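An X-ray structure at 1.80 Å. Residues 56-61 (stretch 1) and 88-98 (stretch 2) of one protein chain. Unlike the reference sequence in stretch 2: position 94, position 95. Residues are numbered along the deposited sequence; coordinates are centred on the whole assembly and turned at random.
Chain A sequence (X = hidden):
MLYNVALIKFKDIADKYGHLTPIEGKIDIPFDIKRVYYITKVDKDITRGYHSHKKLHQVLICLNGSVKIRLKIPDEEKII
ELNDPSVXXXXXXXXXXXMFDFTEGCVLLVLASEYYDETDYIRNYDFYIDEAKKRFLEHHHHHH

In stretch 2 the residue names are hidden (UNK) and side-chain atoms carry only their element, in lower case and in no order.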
# COMPACT_ATOMS: atom_id res chain seq x y z
N LEU A 56 1.03 -2.12 18.53
CA LEU A 56 0.86 -1.82 17.13
C LEU A 56 -0.59 -2.05 16.66
O LEU A 56 -1.23 -3.02 17.04
CB LEU A 56 1.80 -2.72 16.35
CG LEU A 56 1.87 -2.49 14.85
CD1 LEU A 56 2.42 -1.09 14.58
CD2 LEU A 56 2.71 -3.51 14.11
N HIS A 57 -1.05 -1.19 15.74
CA HIS A 57 -2.37 -1.34 15.12
C HIS A 57 -2.02 -1.43 13.65
O HIS A 57 -1.08 -0.77 13.20
CB HIS A 57 -3.29 -0.16 15.46
CG HIS A 57 -3.63 -0.04 16.91
ND1 HIS A 57 -4.84 -0.43 17.44
CD2 HIS A 57 -2.93 0.49 17.94
CE1 HIS A 57 -4.83 -0.24 18.76
NE2 HIS A 57 -3.67 0.30 19.08
N GLN A 58 -2.71 -2.31 12.93
CA GLN A 58 -2.44 -2.59 11.54
C GLN A 58 -3.75 -2.76 10.82
O GLN A 58 -4.76 -3.15 11.43
CB GLN A 58 -1.75 -3.96 11.48
CG GLN A 58 -0.34 -3.95 12.02
CD GLN A 58 0.39 -5.22 11.59
OE1 GLN A 58 -0.18 -6.30 11.51
NE2 GLN A 58 1.66 -5.07 11.27
N VAL A 59 -3.71 -2.55 9.51
CA VAL A 59 -4.77 -2.92 8.60
C VAL A 59 -4.16 -3.71 7.48
O VAL A 59 -3.25 -3.25 6.83
CB VAL A 59 -5.48 -1.67 8.09
CG1 VAL A 59 -6.46 -1.96 6.97
CG2 VAL A 59 -6.24 -1.00 9.24
N LEU A 60 -4.72 -4.87 7.21
CA LEU A 60 -4.26 -5.72 6.13
C LEU A 60 -5.22 -5.62 4.95
O LEU A 60 -6.46 -5.64 5.12
CB LEU A 60 -4.20 -7.19 6.59
CG LEU A 60 -3.00 -7.67 7.41
CD1 LEU A 60 -2.72 -6.80 8.64
CD2 LEU A 60 -3.15 -9.12 7.87
N ILE A 61 -4.69 -5.60 3.74
CA ILE A 61 -5.55 -5.50 2.54
C ILE A 61 -4.96 -6.33 1.42
O ILE A 61 -3.76 -6.24 1.13
CB ILE A 61 -5.65 -4.03 2.01
CG1 ILE A 61 -5.86 -3.05 3.16
CG2 ILE A 61 -6.73 -3.86 0.94
CD1 ILE A 61 -5.21 -1.70 2.93
N UNK A 88 -10.44 -3.71 4.24
CA UNK A 88 -9.27 -3.90 5.09
C UNK A 88 -9.60 -4.68 6.35
O UNK A 88 -10.72 -4.54 6.89
N UNK A 89 -8.61 -5.40 6.84
CA UNK A 89 -8.73 -6.14 8.10
C UNK A 89 -7.90 -5.41 9.12
O UNK A 89 -6.66 -5.44 9.11
c UNK A 89 -7.65 -9.78 8.89
c UNK A 89 -8.35 -8.47 9.19
c UNK A 89 -8.30 -7.60 7.93
c UNK A 89 -9.79 -8.70 9.54
N UNK A 90 -8.60 -4.77 10.05
CA UNK A 90 -7.95 -4.12 11.19
C UNK A 90 -7.65 -5.15 12.23
O UNK A 90 -8.52 -5.94 12.63
c UNK A 90 -8.46 -2.59 13.18
c UNK A 90 -8.90 -3.11 11.82
c UNK A 90 -6.91 -1.38 14.57
c UNK A 90 -7.37 -1.75 13.31
c UNK A 90 -7.56 -1.78 15.71
o UNK A 90 -7.16 -1.41 17.00
c UNK A 90 -8.63 -2.63 15.58
c UNK A 90 -9.07 -3.01 14.33
N UNK A 91 -6.42 -5.10 12.71
CA UNK A 91 -5.99 -5.98 13.77
C UNK A 91 -5.30 -5.18 14.84
O UNK A 91 -4.24 -4.65 14.62
c UNK A 91 -5.63 -7.89 12.17
c UNK A 91 -5.01 -7.08 13.29
c UNK A 91 -4.66 -8.83 11.47
c UNK A 91 -4.61 -7.99 14.45
N UNK A 92 -5.89 -5.17 16.02
CA UNK A 92 -5.34 -4.53 17.16
C UNK A 92 -4.38 -5.37 17.99
O UNK A 92 -3.89 -6.37 17.53
N UNK A 93 -4.02 -4.87 19.18
CA UNK A 93 -3.03 -5.52 20.04
C UNK A 93 -3.48 -6.89 20.52
O UNK A 93 -4.69 -7.14 20.72
c UNK A 93 -4.24 -3.48 19.61
c UNK A 93 -2.93 -4.56 21.21
c UNK A 93 -3.07 -3.24 20.54
N UNK A 94 -2.49 -7.76 20.55
CA UNK A 94 -2.58 -9.05 21.19
C UNK A 94 -3.50 -10.00 20.48
O UNK A 94 -4.12 -10.88 21.09
c UNK A 94 -1.94 -8.31 23.51
c UNK A 94 -3.04 -8.90 22.62
c UNK A 94 -2.50 -8.18 24.90
c UNK A 94 -0.62 -9.06 23.53
N UNK A 95 -3.50 -9.89 19.17
CA UNK A 95 -4.12 -10.89 18.36
C UNK A 95 -3.00 -11.60 17.62
O UNK A 95 -2.14 -10.96 17.06
c UNK A 95 -5.58 -11.24 16.35
c UNK A 95 -5.04 -10.22 17.34
c UNK A 95 -6.22 -9.53 18.05
N UNK A 96 -3.00 -12.94 17.64
CA UNK A 96 -1.97 -13.72 16.95
C UNK A 96 -2.45 -13.94 15.54
O UNK A 96 -3.62 -14.30 15.29
c UNK A 96 -0.97 -17.00 16.17
c UNK A 96 -0.74 -16.04 17.09
c UNK A 96 1.19 -17.19 16.65
c UNK A 96 2.54 -17.53 16.69
n UNK A 96 0.20 -17.68 15.87
c UNK A 96 -1.77 -15.09 17.67
c UNK A 96 3.33 -16.83 17.52
c UNK A 96 2.80 -15.81 18.34
c UNK A 96 1.48 -15.43 18.25
c UNK A 96 0.64 -16.14 17.43
N UNK A 97 -1.54 -13.83 14.59
CA UNK A 97 -1.97 -14.14 13.24
C UNK A 97 -0.98 -14.92 12.40
O UNK A 97 0.23 -14.86 12.62
n UNK A 97 -0.84 -10.93 13.89
n UNK A 97 -0.67 -8.91 12.83
c UNK A 97 -2.47 -12.91 12.50
n UNK A 97 -1.35 -8.99 15.03
c UNK A 97 -0.96 -9.61 13.92
c UNK A 97 -0.35 -11.69 12.74
c UNK A 97 -1.41 -12.13 11.76
N UNK A 98 -1.57 -15.66 11.48
CA UNK A 98 -0.86 -16.41 10.41
C UNK A 98 -1.59 -16.19 9.09
O UNK A 98 -2.80 -15.93 9.04
c UNK A 98 -0.52 -19.52 12.72
c UNK A 98 -0.18 -18.18 12.12
o UNK A 98 -0.14 -19.74 13.88
o UNK A 98 -1.15 -20.31 12.00
c UNK A 98 -0.86 -17.90 10.79
O HOH W 1 -1.53 -5.27 15.42

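Position 88 has no side-chain atoms. Its CA lies 3.3 Å from Leu60 O, and a CB here would come 2.7 Å from Val59 CG1, a clash. It is Gly88.

Position 89 carries four carbons, forked at the second. Its backbone N donates to Leu60 O (2.8 Å), and its O accepts from Leu60 N (2.8 Å). Its CB sits 4.3 Å from Leu60 CB. The fork identifies Leu89.

Position 90 has one carbon, then a six-carbon ring bearing one oxygen. The oxygen is 2.6 Å from His57 ND1, a hydrogen bond. The CB packs 4.3 Å from Val59 CG2. This is Tyr90. Its ring and that of His57 meet rim to rim, with planes at 15°.

Position 91 has four carbons, forked at the first, with one arm two carbons long. The end of that arm is 3.9 Å from Leu60 CD2. The backbone N donates to Gln58 O (2.9 Å), and the O accepts a longer bond from Gln58 N (3.3 Å). It is Ile91.

Position 92 again lacks a side chain. Its CA is 4.1 Å from His57 ND1. It is Gly92.

Position 93 has three carbons closing a ring onto its own N. One of them lies 3.4 Å from His57 CE1, over a face of the imidazole. It is Pro93, and that atom is CD.

Position 94 has four carbons, forked at the second, and does not touch stretch 1. It is Leu94, where the reference has Phe.

Position 95 has one carbon carrying two more, also without contact. It is Val95, where the reference has Leu.

Position 96 has one carbon and fused five- and six-membered rings with one nitrogen. It is Trp96, remote from stretch 1.

Position 97 has three carbons, a nitrogen, then a carbon with two more nitrogens. One terminal nitrogen is 3.0 Å from Gln58 OE1. It is Arg97; NH1 donates that bond, while NH2 donates to Val95 O (2.9 Å).

Position 98 has three carbons, the third carrying two oxygens. It is Glu98, and OE2 accepts a hydrogen bond from Trp96 NE1 (2.9 Å).

The contact is an antiparallel strand pair, held by backbone hydrogen bonds at Gln58–Ile91 and Leu60–Leu89. Beyond its end, a water lies 2.8 Å from Leu56 O and 2.9 Å from Ile91 O, within hydrogen-bonding distance of both, bridging the two stretches. Leu60, Leu89 and Ile91 pack on one sheet face, Val59 and Tyr90 on the other. His57 and Arg97 add polar ties.

Stretch 2 (88-98) GLYIGPLVWRE
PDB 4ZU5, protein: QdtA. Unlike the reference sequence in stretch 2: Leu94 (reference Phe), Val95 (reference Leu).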